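Local coordinates for protein EF-P arginine 32 rhamnosyl-transferase (Pseudomonas putida KT2440, PDB 5NV8) that is a glycosyltransferase of the bacterial EarP family, built of alpha/beta domains in the manner of GT-B enzymes, at residues P209-W214 against R339-D344; L190-V195 against Q261-V266. One frame throughout, in Å; residues are numbered along the deposited sequence.

Interaction 1: residues P209-W214 against R339-D344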
ATOM      1  N   PRO A 209      -2.218 -15.422  11.073  1.00 59.24           N
ATOM      2  CA  PRO A 209      -2.831 -16.309  12.072  1.00 56.24           C
ATOM      3  C   PRO A 209      -3.666 -15.563  13.103  1.00 55.52           C
ATOM      4  O   PRO A 209      -4.166 -16.170  14.055  1.00 61.11           O
ATOM      5  CB  PRO A 209      -1.618 -16.996  12.716  1.00 61.35           C
ATOM      6  CG  PRO A 209      -0.490 -16.042  12.509  1.00 63.14           C
ATOM      7  CD  PRO A 209      -0.749 -15.382  11.184  1.00 63.49           C
ATOM      8  N   GLN A 210      -3.827 -14.250  12.926  1.00 51.65           N
ATOM      9  CA  GLN A 210      -4.602 -13.436  13.852  1.00 46.96           C
ATOM     10  C   GLN A 210      -5.803 -12.771  13.195  1.00 38.47           C
ATOM     11  O   GLN A 210      -6.430 -11.904  13.816  1.00 44.68           O
ATOM     12  CB  GLN A 210      -3.711 -12.380  14.509  1.00 47.10           C
ATOM     13  CG  GLN A 210      -2.978 -12.930  15.710  1.00 59.32           C
ATOM     14  CD  GLN A 210      -3.616 -12.525  17.020  1.00 63.71           C
ATOM     15  OE1 GLN A 210      -4.638 -11.838  17.045  1.00 53.63           O
ATOM     16  NE2 GLN A 210      -3.048 -13.000  18.120  1.00 69.27           N
ATOM     17  N   LEU A 211      -6.144 -13.154  11.962  1.00 38.84           N
ATOM     18  CA  LEU A 211      -7.324 -12.592  11.313  1.00 44.45           C
ATOM     19  C   LEU A 211      -8.587 -12.890  12.111  1.00 43.61           C
ATOM     20  O   LEU A 211      -9.455 -12.022  12.260  1.00 35.28           O
ATOM     21  CB  LEU A 211      -7.448 -13.135   9.889  1.00 42.42           C
ATOM     22  CG  LEU A 211      -8.749 -12.830   9.143  1.00 46.24           C
ATOM     23  CD1 LEU A 211      -8.695 -11.459   8.479  1.00 38.85           C
ATOM     24  CD2 LEU A 211      -9.041 -13.913   8.118  1.00 49.73           C
ATOM     25  N   GLY A 212      -8.696 -14.107  12.648  1.00 47.18           N
ATOM     26  CA  GLY A 212      -9.891 -14.476  13.391  1.00 39.42           C
ATOM     27  C   GLY A 212     -10.112 -13.619  14.623  1.00 37.76           C
ATOM     28  O   GLY A 212     -11.244 -13.233  14.926  1.00 44.67           O
ATOM     29  N   ASN A 213      -9.036 -13.310  15.351  1.00 37.76           N
ATOM     30  CA  ASN A 213      -9.174 -12.491  16.552  1.00 36.49           C
ATOM     31  C   ASN A 213      -9.581 -11.062  16.204  1.00 34.03           C
ATOM     32  O   ASN A 213     -10.340 -10.431  16.949  1.00 32.95           O
ATOM     33  CB  ASN A 213      -7.870 -12.500  17.351  1.00 37.46           C
ATOM     34  CG  ASN A 213      -7.586 -13.848  17.993  1.00 49.06           C
ATOM     35  OD1 ASN A 213      -8.495 -14.650  18.214  1.00 44.34           O
ATOM     36  ND2 ASN A 213      -6.318 -14.102  18.297  1.00 41.64           N
ATOM     37  N   TRP A 214      -9.092 -10.539  15.078  1.00 33.30           N
ATOM     38  CA  TRP A 214      -9.455  -9.183  14.673  1.00 34.12           C
ATOM     39  C   TRP A 214     -10.916  -9.109  14.247  1.00 30.62           C
ATOM     40  O   TRP A 214     -11.648  -8.203  14.661  1.00 29.39           O
ATOM     41  CB  TRP A 214      -8.544  -8.708  13.542  1.00 30.82           C
ATOM     42  CG  TRP A 214      -8.581  -7.227  13.332  1.00 28.98           C
ATOM     43  CD1 TRP A 214      -8.993  -6.284  14.227  1.00 27.99           C
ATOM     44  CD2 TRP A 214      -8.194  -6.517  12.150  1.00 28.15           C
ATOM     45  NE1 TRP A 214      -8.884  -5.031  13.677  1.00 27.10           N
ATOM     46  CE2 TRP A 214      -8.395  -5.146  12.403  1.00 26.82           C
ATOM     47  CE3 TRP A 214      -7.693  -6.906  10.905  1.00 35.01           C
ATOM     48  CZ2 TRP A 214      -8.114  -4.163  11.457  1.00 25.79           C
ATOM     49  CZ3 TRP A 214      -7.415  -5.929   9.966  1.00 34.79           C
ATOM     50  CH2 TRP A 214      -7.627  -4.573  10.247  1.00 30.24           C
ATOM     51  N   ARG A 339       2.917  -4.751  15.800  1.00 44.44           N
ATOM     52  CA  ARG A 339       3.631  -5.971  16.167  1.00 49.89           C
ATOM     53  C   ARG A 339       2.684  -7.163  16.225  1.00 48.16           C
ATOM     54  O   ARG A 339       3.052  -8.274  15.829  1.00 42.37           O
ATOM     55  CB  ARG A 339       4.335  -5.785  17.510  1.00 54.30           C
ATOM     56  CG  ARG A 339       5.543  -4.866  17.461  1.00 56.36           C
ATOM     57  CD  ARG A 339       6.020  -4.516  18.860  1.00 59.11           C
ATOM     58  NE  ARG A 339       7.282  -3.784  18.840  1.00 60.38           N
ATOM     59  CZ  ARG A 339       7.833  -3.216  19.908  1.00 58.17           C
ATOM     60  NH1 ARG A 339       7.231  -3.296  21.087  1.00 54.24           N
ATOM     61  NH2 ARG A 339       8.986  -2.570  19.796  1.00 61.99           N
ATOM     62  N   ALA A 340       1.456  -6.946  16.708  1.00 47.08           N
ATOM     63  CA  ALA A 340       0.498  -8.040  16.838  1.00 39.76           C
ATOM     64  C   ALA A 340       0.135  -8.632  15.481  1.00 40.89           C
ATOM     65  O   ALA A 340       0.025  -9.856  15.340  1.00 47.05           O
ATOM     66  CB  ALA A 340      -0.752  -7.546  17.562  1.00 36.94           C
ATOM     67  N   TRP A 341      -0.056  -7.779  14.473  1.00 41.98           N
ATOM     68  CA  TRP A 341      -0.384  -8.228  13.125  1.00 35.82           C
ATOM     69  C   TRP A 341       0.760  -8.982  12.461  1.00 39.69           C
ATOM     70  O   TRP A 341       0.536  -9.639  11.438  1.00 38.67           O
ATOM     71  CB  TRP A 341      -0.787  -7.018  12.274  1.00 35.82           C
ATOM     72  CG  TRP A 341      -1.502  -7.337  10.987  1.00 36.65           C
ATOM     73  CD1 TRP A 341      -1.144  -6.930   9.732  1.00 35.08           C
ATOM     74  CD2 TRP A 341      -2.702  -8.108  10.829  1.00 36.93           C
ATOM     75  NE1 TRP A 341      -2.041  -7.402   8.806  1.00 32.00           N
ATOM     76  CE2 TRP A 341      -3.006  -8.130   9.451  1.00 42.31           C
ATOM     77  CE3 TRP A 341      -3.545  -8.786  11.715  1.00 39.86           C
ATOM     78  CZ2 TRP A 341      -4.116  -8.803   8.940  1.00 32.67           C
ATOM     79  CZ3 TRP A 341      -4.648  -9.453  11.207  1.00 39.22           C
ATOM     80  CH2 TRP A 341      -4.922  -9.457   9.833  1.00 36.18           C
ATOM     81  N   ASN A 342       1.972  -8.912  13.016  1.00 43.08           N
ATOM     82  CA  ASN A 342       3.135  -9.558  12.427  1.00 45.02           C
ATOM     83  C   ASN A 342       3.812 -10.571  13.341  1.00 44.53           C
ATOM     84  O   ASN A 342       4.641 -11.349  12.855  1.00 46.81           O
ATOM     85  CB  ASN A 342       4.174  -8.507  12.002  1.00 41.00           C
ATOM     86  CG  ASN A 342       3.696  -7.641  10.847  1.00 40.93           C
ATOM     87  OD1 ASN A 342       3.642  -8.084   9.699  1.00 38.96           O
ATOM     88  ND2 ASN A 342       3.349  -6.396  11.149  1.00 42.58           N
ATOM     89  N   MET A 343       3.492 -10.589  14.641  1.00 44.85           N
ATOM     90  CA  MET A 343       4.142 -11.496  15.584  1.00 56.95           C
ATOM     91  C   MET A 343       3.137 -12.296  16.408  1.00 59.09           C
ATOM     92  O   MET A 343       3.508 -12.860  17.444  1.00 50.62           O
ATOM     93  CB  MET A 343       5.095 -10.726  16.505  1.00 64.79           C
ATOM     94  CG  MET A 343       5.915  -9.655  15.792  1.00 64.73           C
ATOM     95  SD  MET A 343       6.804  -8.539  16.896  1.00 69.29           S
ATOM     96  CE  MET A 343       7.434  -9.687  18.117  1.00 68.53           C
ATOM     97  N   ASP A 344       1.873 -12.345  15.975  1.00 48.69           N
ATOM     98  CA  ASP A 344       0.856 -13.233  16.547  1.00 52.93           C
ATOM     99  C   ASP A 344       0.488 -12.848  17.981  1.00 46.62           C
ATOM    100  O   ASP A 344       0.352 -13.709  18.850  1.00 48.53           O
ATOM    101  CB  ASP A 344       1.302 -14.699  16.477  1.00 62.51           C
ATOM    102  CG  ASP A 344       0.137 -15.667  16.505  1.00 62.92           C
ATOM    103  OD1 ASP A 344      -1.021 -15.206  16.508  1.00 61.65           O
ATOM    104  OD2 ASP A 344       0.376 -16.892  16.523  1.00 68.04           O
TER
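P209 meets D344 at the start of this contact, its ring atom CG lying 4.1 Å from CG of the carboxylate. Q210, at the N-cap position of helix 211-220, carries the polar part. Its CG, anti to the carbonyl carbon (chi1 -84°), is the atom that meets D344 OD1 at 3.1 Å, and NE2 makes a weak hydrogen bond to the same oxygen over 3.4 Å, with amide and carboxylate planes almost perpendicular. Meanwhile OE1 accepts from M347 N and from N213 ND2, the latter (3.1 Å) sitting above the carbonyl plane. The backbone O of Q210, which accepts from W214 N, also lies at the edge of the W341 ring, 4.0 Å from CZ3. L211 adds a loose apolar touch, its CB 4.5 Å from W341 CH2. One turn into the helix, W214 directs the edge of its indole toward the face of W341, the six-membered rings 5.3 Å apart between centroids and inclined at 65°; CE3 of W214 comes 3.9 Å from CH2 of W341. Although the CB of W341 points away, its ring reaches back to this partner and also touches L203 of strand 199-203. A T-shaped tryptophan pair thus joins the N-terminal turn of helix 211-220 to helix 328-343, as interior packing of an alpha/beta fold.

Interaction 2: residues L190-V195 against Q261-V266. With TRH (2'-deoxy-thymidine-beta-L-rhamnose), chain B.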
ATOM      1  N   LEU A 190     -18.145   0.074  -7.583  1.00 45.76           N
ATOM      2  CA  LEU A 190     -17.562  -1.214  -7.232  1.00 48.02           C
ATOM      3  C   LEU A 190     -18.565  -2.155  -6.578  1.00 49.95           C
ATOM      4  O   LEU A 190     -18.163  -3.189  -6.034  1.00 52.10           O
ATOM      5  CB  LEU A 190     -16.355  -1.012  -6.311  1.00 51.60           C
ATOM      6  CG  LEU A 190     -14.973  -0.986  -6.974  1.00 59.46           C
ATOM      7  CD1 LEU A 190     -14.921   0.030  -8.109  1.00 60.52           C
ATOM      8  CD2 LEU A 190     -13.889  -0.702  -5.945  1.00 58.70           C
ATOM      9  N   GLY A 191     -19.852  -1.828  -6.623  1.00 49.56           N
ATOM     10  CA  GLY A 191     -20.867  -2.669  -6.010  1.00 47.98           C
ATOM     11  C   GLY A 191     -20.849  -2.652  -4.496  1.00 48.21           C
ATOM     12  O   GLY A 191     -21.108  -3.684  -3.866  1.00 55.67           O
ATOM     13  N   VAL A 192     -20.552  -1.500  -3.897  1.00 45.43           N
ATOM     14  CA  VAL A 192     -20.438  -1.357  -2.450  1.00 36.06           C
ATOM     15  C   VAL A 192     -21.535  -0.411  -1.980  1.00 44.15           C
ATOM     16  O   VAL A 192     -21.590   0.747  -2.412  1.00 59.73           O
ATOM     17  CB  VAL A 192     -19.054  -0.832  -2.035  1.00 37.83           C
ATOM     18  CG1 VAL A 192     -19.058  -0.417  -0.570  1.00 42.77           C
ATOM     19  CG2 VAL A 192     -17.981  -1.876  -2.302  1.00 33.78           C
ATOM     20  N   ASP A 193     -22.408  -0.904  -1.103  1.00 46.84           N
ATOM     21  CA  ASP A 193     -23.411  -0.078  -0.433  1.00 45.17           C
ATOM     22  C   ASP A 193     -22.891   0.210   0.971  1.00 43.88           C
ATOM     23  O   ASP A 193     -23.011  -0.625   1.872  1.00 51.37           O
ATOM     24  CB  ASP A 193     -24.769  -0.772  -0.400  1.00 45.51           C
ATOM     25  CG  ASP A 193     -25.895   0.166  -0.004  1.00 49.85           C
ATOM     26  OD1 ASP A 193     -25.607   1.314   0.398  1.00 51.77           O
ATOM     27  OD2 ASP A 193     -27.072  -0.245  -0.090  1.00 55.20           O
ATOM     28  N   LEU A 194     -22.316   1.397   1.150  1.00 44.12           N
ATOM     29  CA  LEU A 194     -21.685   1.762   2.412  1.00 38.82           C
ATOM     30  C   LEU A 194     -22.692   1.724   3.554  1.00 42.91           C
ATOM     31  O   LEU A 194     -23.782   2.298   3.459  1.00 44.56           O
ATOM     32  CB  LEU A 194     -21.062   3.156   2.289  1.00 43.60           C
ATOM     33  CG  LEU A 194     -20.188   3.730   3.409  1.00 45.15           C
ATOM     34  CD1 LEU A 194     -21.019   4.512   4.426  1.00 45.44           C
ATOM     35  CD2 LEU A 194     -19.366   2.643   4.091  1.00 31.47           C
ATOM     36  N   VAL A 195     -22.329   1.037   4.633  1.00 41.08           N
ATOM     37  CA  VAL A 195     -23.162   0.987   5.833  1.00 38.76           C
ATOM     38  C   VAL A 195     -23.110   2.359   6.495  1.00 34.37           C
ATOM     39  O   VAL A 195     -22.021   2.825   6.857  1.00 30.56           O
ATOM     40  CB  VAL A 195     -22.700  -0.118   6.798  1.00 36.88           C
ATOM     41  CG1 VAL A 195     -23.593  -0.159   8.027  1.00 35.96           C
ATOM     42  CG2 VAL A 195     -22.694  -1.469   6.102  1.00 39.49           C
ATOM     43  N   GLN A 261     -17.045  -7.901   2.912  1.00 37.61           N
ATOM     44  CA  GLN A 261     -17.324  -7.784   1.485  1.00 39.75           C
ATOM     45  C   GLN A 261     -16.077  -8.114   0.681  1.00 42.82           C
ATOM     46  O   GLN A 261     -14.987  -7.627   0.995  1.00 40.36           O
ATOM     47  CB  GLN A 261     -17.824  -6.381   1.116  1.00 33.70           C
ATOM     48  CG  GLN A 261     -18.363  -6.296  -0.310  1.00 42.66           C
ATOM     49  CD  GLN A 261     -19.098  -4.998  -0.602  1.00 50.53           C
ATOM     50  OE1 GLN A 261     -18.935  -4.001   0.102  1.00 57.92           O
ATOM     51  NE2 GLN A 261     -19.912  -5.005  -1.653  1.00 43.44           N
ATOM     52  N   VAL A 262     -16.252  -8.924  -0.362  1.00 40.75           N
ATOM     53  CA  VAL A 262     -15.160  -9.376  -1.219  1.00 48.15           C
ATOM     54  C   VAL A 262     -15.135  -8.523  -2.480  1.00 49.22           C
ATOM     55  O   VAL A 262     -16.147  -8.409  -3.184  1.00 47.09           O
ATOM     56  CB  VAL A 262     -15.307 -10.865  -1.568  1.00 56.21           C
ATOM     57  CG1 VAL A 262     -13.993 -11.416  -2.098  1.00 53.18           C
ATOM     58  CG2 VAL A 262     -15.770 -11.653  -0.350  1.00 61.17           C
ATOM     59  N   LEU A 263     -13.979  -7.937  -2.774  1.00 36.30           N
ATOM     60  CA  LEU A 263     -13.779  -7.074  -3.929  1.00 42.81           C
ATOM     61  C   LEU A 263     -12.987  -7.790  -5.019  1.00 37.51           C
ATOM     62  O   LEU A 263     -12.243  -8.737  -4.746  1.00 38.34           O
ATOM     63  CB  LEU A 263     -13.037  -5.793  -3.522  1.00 33.91           C
ATOM     64  CG  LEU A 263     -13.783  -4.781  -2.649  1.00 31.90           C
ATOM     65  CD1 LEU A 263     -12.947  -3.527  -2.468  1.00 33.95           C
ATOM     66  CD2 LEU A 263     -15.139  -4.444  -3.253  1.00 43.54           C
ATOM     67  N   PRO A 264     -13.132  -7.371  -6.269  1.00 38.19           N
ATOM     68  CA  PRO A 264     -12.281  -7.897  -7.339  1.00 44.93           C
ATOM     69  C   PRO A 264     -10.948  -7.156  -7.368  1.00 37.61           C
ATOM     70  O   PRO A 264     -10.718  -6.204  -6.625  1.00 35.34           O
ATOM     71  CB  PRO A 264     -13.102  -7.625  -8.600  1.00 50.51           C
ATOM     72  CG  PRO A 264     -13.868  -6.390  -8.268  1.00 47.59           C
ATOM     73  CD  PRO A 264     -14.181  -6.475  -6.789  1.00 44.01           C
ATOM     74  N   PHE A 265     -10.060  -7.618  -8.247  1.00 53.06           N
ATOM     75  CA  PHE A 265      -8.769  -6.968  -8.472  1.00 58.85           C
ATOM     76  C   PHE A 265      -8.960  -5.926  -9.568  1.00 60.60           C
ATOM     77  O   PHE A 265      -8.984  -6.254 -10.757  1.00 66.95           O
ATOM     78  CB  PHE A 265      -7.706  -7.995  -8.846  1.00 57.41           C
ATOM     79  CG  PHE A 265      -6.317  -7.617  -8.409  1.00 54.57           C
ATOM     80  CD1 PHE A 265      -5.865  -7.938  -7.140  1.00 48.86           C
ATOM     81  CD2 PHE A 265      -5.463  -6.945  -9.270  1.00 48.30           C
ATOM     82  CE1 PHE A 265      -4.589  -7.595  -6.736  1.00 40.08           C
ATOM     83  CE2 PHE A 265      -4.186  -6.598  -8.872  1.00 40.37           C
ATOM     84  CZ  PHE A 265      -3.749  -6.922  -7.601  1.00 42.30           C
ATOM     85  N   VAL A 266      -9.094  -4.662  -9.168  1.00 56.73           N
ATOM     86  CA  VAL A 266      -9.388  -3.577 -10.100  1.00 53.29           C
ATOM     87  C   VAL A 266      -8.095  -3.053 -10.712  1.00 64.35           C
ATOM     88  O   VAL A 266      -7.148  -3.816 -10.936  1.00 80.19           O
ATOM     89  CB  VAL A 266     -10.168  -2.450  -9.401  1.00 46.02           C
ATOM     90  CG1 VAL A 266     -11.614  -2.869  -9.181  1.00 45.79           C
ATOM     91  CG2 VAL A 266      -9.509  -2.086  -8.075  1.00 38.35           C
TER
HETATM   92  O4P TRH B 401       2.805  -8.765  -1.255  1.00 49.66           O
HETATM   93  P2  TRH B 401       2.950  -7.860  -2.424  1.00 49.48           P
HETATM   94  O3P TRH B 401       2.068  -8.355  -3.687  1.00 30.25           O
HETATM   95  O1  TRH B 401       4.479  -7.716  -2.909  1.00 55.60           O
HETATM   96  C1  TRH B 401       5.491  -8.462  -2.201  1.00 62.45           C
HETATM   97  C2  TRH B 401       6.893  -8.095  -2.707  1.00 63.66           C
HETATM   98  O2  TRH B 401       6.888  -7.843  -4.113  1.00 71.02           O
HETATM   99  C3  TRH B 401       7.865  -9.256  -2.461  1.00 63.07           C
HETATM  100  O3  TRH B 401       7.715 -10.233  -3.500  1.00 61.61           O
HETATM  101  C4  TRH B 401       7.546  -9.902  -1.129  1.00 63.69           C
HETATM  102  O4  TRH B 401       7.626  -8.906  -0.092  1.00 69.59           O
HETATM  103  OPP TRH B 401       2.405  -6.380  -2.070  1.00 51.61           O
HETATM  104  P   TRH B 401       2.794  -5.147  -3.012  1.00 44.85           P
HETATM  105  O1P TRH B 401       4.251  -4.872  -3.065  1.00 42.09           O
HETATM  106  O2P TRH B 401       1.969  -3.863  -2.485  1.00 55.46           O
HETATM  107  O5' TRH B 401       2.173  -5.445  -4.467  1.00 36.83           O
HETATM  108  C5' TRH B 401       0.776  -5.270  -4.693  1.00 30.53           C
HETATM  109  C4' TRH B 401       0.594  -4.569  -6.029  1.00 25.71           C
HETATM  110  O4' TRH B 401      -0.752  -4.886  -6.478  1.00 25.46           O
HETATM  111  C3' TRH B 401       0.581  -3.071  -5.798  1.00 37.48           C
HETATM  112  O3' TRH B 401       0.664  -2.395  -7.059  1.00 38.80           O
HETATM  113  C2' TRH B 401      -0.824  -2.932  -5.257  1.00 35.03           C
HETATM  114  C1' TRH B 401      -1.467  -3.627  -6.432  1.00 32.79           C
HETATM  115  N11 TRH B 401      -2.922  -3.857  -6.291  1.00 45.27           N
HETATM  116  C21 TRH B 401      -3.727  -3.476  -7.291  1.00 43.68           C
HETATM  117  O21 TRH B 401      -3.260  -2.937  -8.293  1.00 45.28           O
HETATM  118  N31 TRH B 401      -5.100  -3.684  -7.206  1.00 37.30           N
HETATM  119  C41 TRH B 401      -5.657  -4.291  -6.086  1.00 31.96           C
HETATM  120  O41 TRH B 401      -6.874  -4.461  -6.035  1.00 34.08           O
HETATM  121  C51 TRH B 401      -4.827  -4.692  -5.049  1.00 41.60           C
HETATM  122  C5A TRH B 401      -5.374  -5.301  -3.927  1.00 37.39           C
HETATM  123  C61 TRH B 401      -3.454  -4.480  -5.147  1.00 47.36           C
HETATM  124  O   HOH W   1     -22.012  -2.910   0.250  1.00 38.28           O
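The flat carboxamide of Q261 meets the loop at G191 and V192 with both of its ends. NE2 gives a weak, bent hydrogen bond to G191 O (2.8 Å, 125° at the hydrogen), while OE1 lies 3.3 Å from CG2 of V192 and a little farther from CG1. The second flat group, the F265 ring, faces the bound 2'-deoxy-thymidine-beta-L-rhamnose instead: C41 of the base lies over one face, 3.5 Å from the ring plane and displaced from the ring centre, and the closest approach is F265 CE1 to C51 at 3.4 Å. Y28 also stacks with F265. With CG anti to the backbone N (chi1 -170°) and the chain extended beyond it, Q261 stretches from its strand far enough to meet the loop. Beside it, CG2 of V192, the branch anti to its carbonyl carbon, approaches CD2 of L263 at 3.9 Å, and both residues rest on L228 of the neighbouring strand 225-230. Farther along, L190 CG comes within 4.4 Å of CG1 of V266, which with F265 belongs to the ligand pocket. A water donates to D193 O and, over 3.3 Å, to Q261 OE1. That oxygen is also hydrogen-bonded to H226 NE2. Because V195 N donates to H226 ND1, NE2 of H226 is probably the protonated nitrogen that gives to Q261 OE1, which is consistent with this orientation of the amide; the weak bond to G191 O agrees with it. Q261 thus ties a segment without regular structure to the sheet, on a strand whose continuation supplies F265 and V266 to the pocket.

How the interactions relate
Both contacts involve elements that flank strand 199-203 in sequence: the loop of interaction 2 precedes it, and the helix start of interaction 1 follows it. Their segments alternate along the chain, yet their centres lie 24 Å apart without touching. Interaction 1 joins helix to helix through buried aromatic rings, with its polar bond at an exposed border. Interaction 2 is partly buried and binds a loop to strand 258-263 and the loop that continues it. The pair illustrates a general principle: aromatic packing serves the buried junction, amide and water-mediated contacts the loop edge. Segment 261-266 supplies two pocket residues, whereas the side chain of W341 is about 11 Å from the ligand.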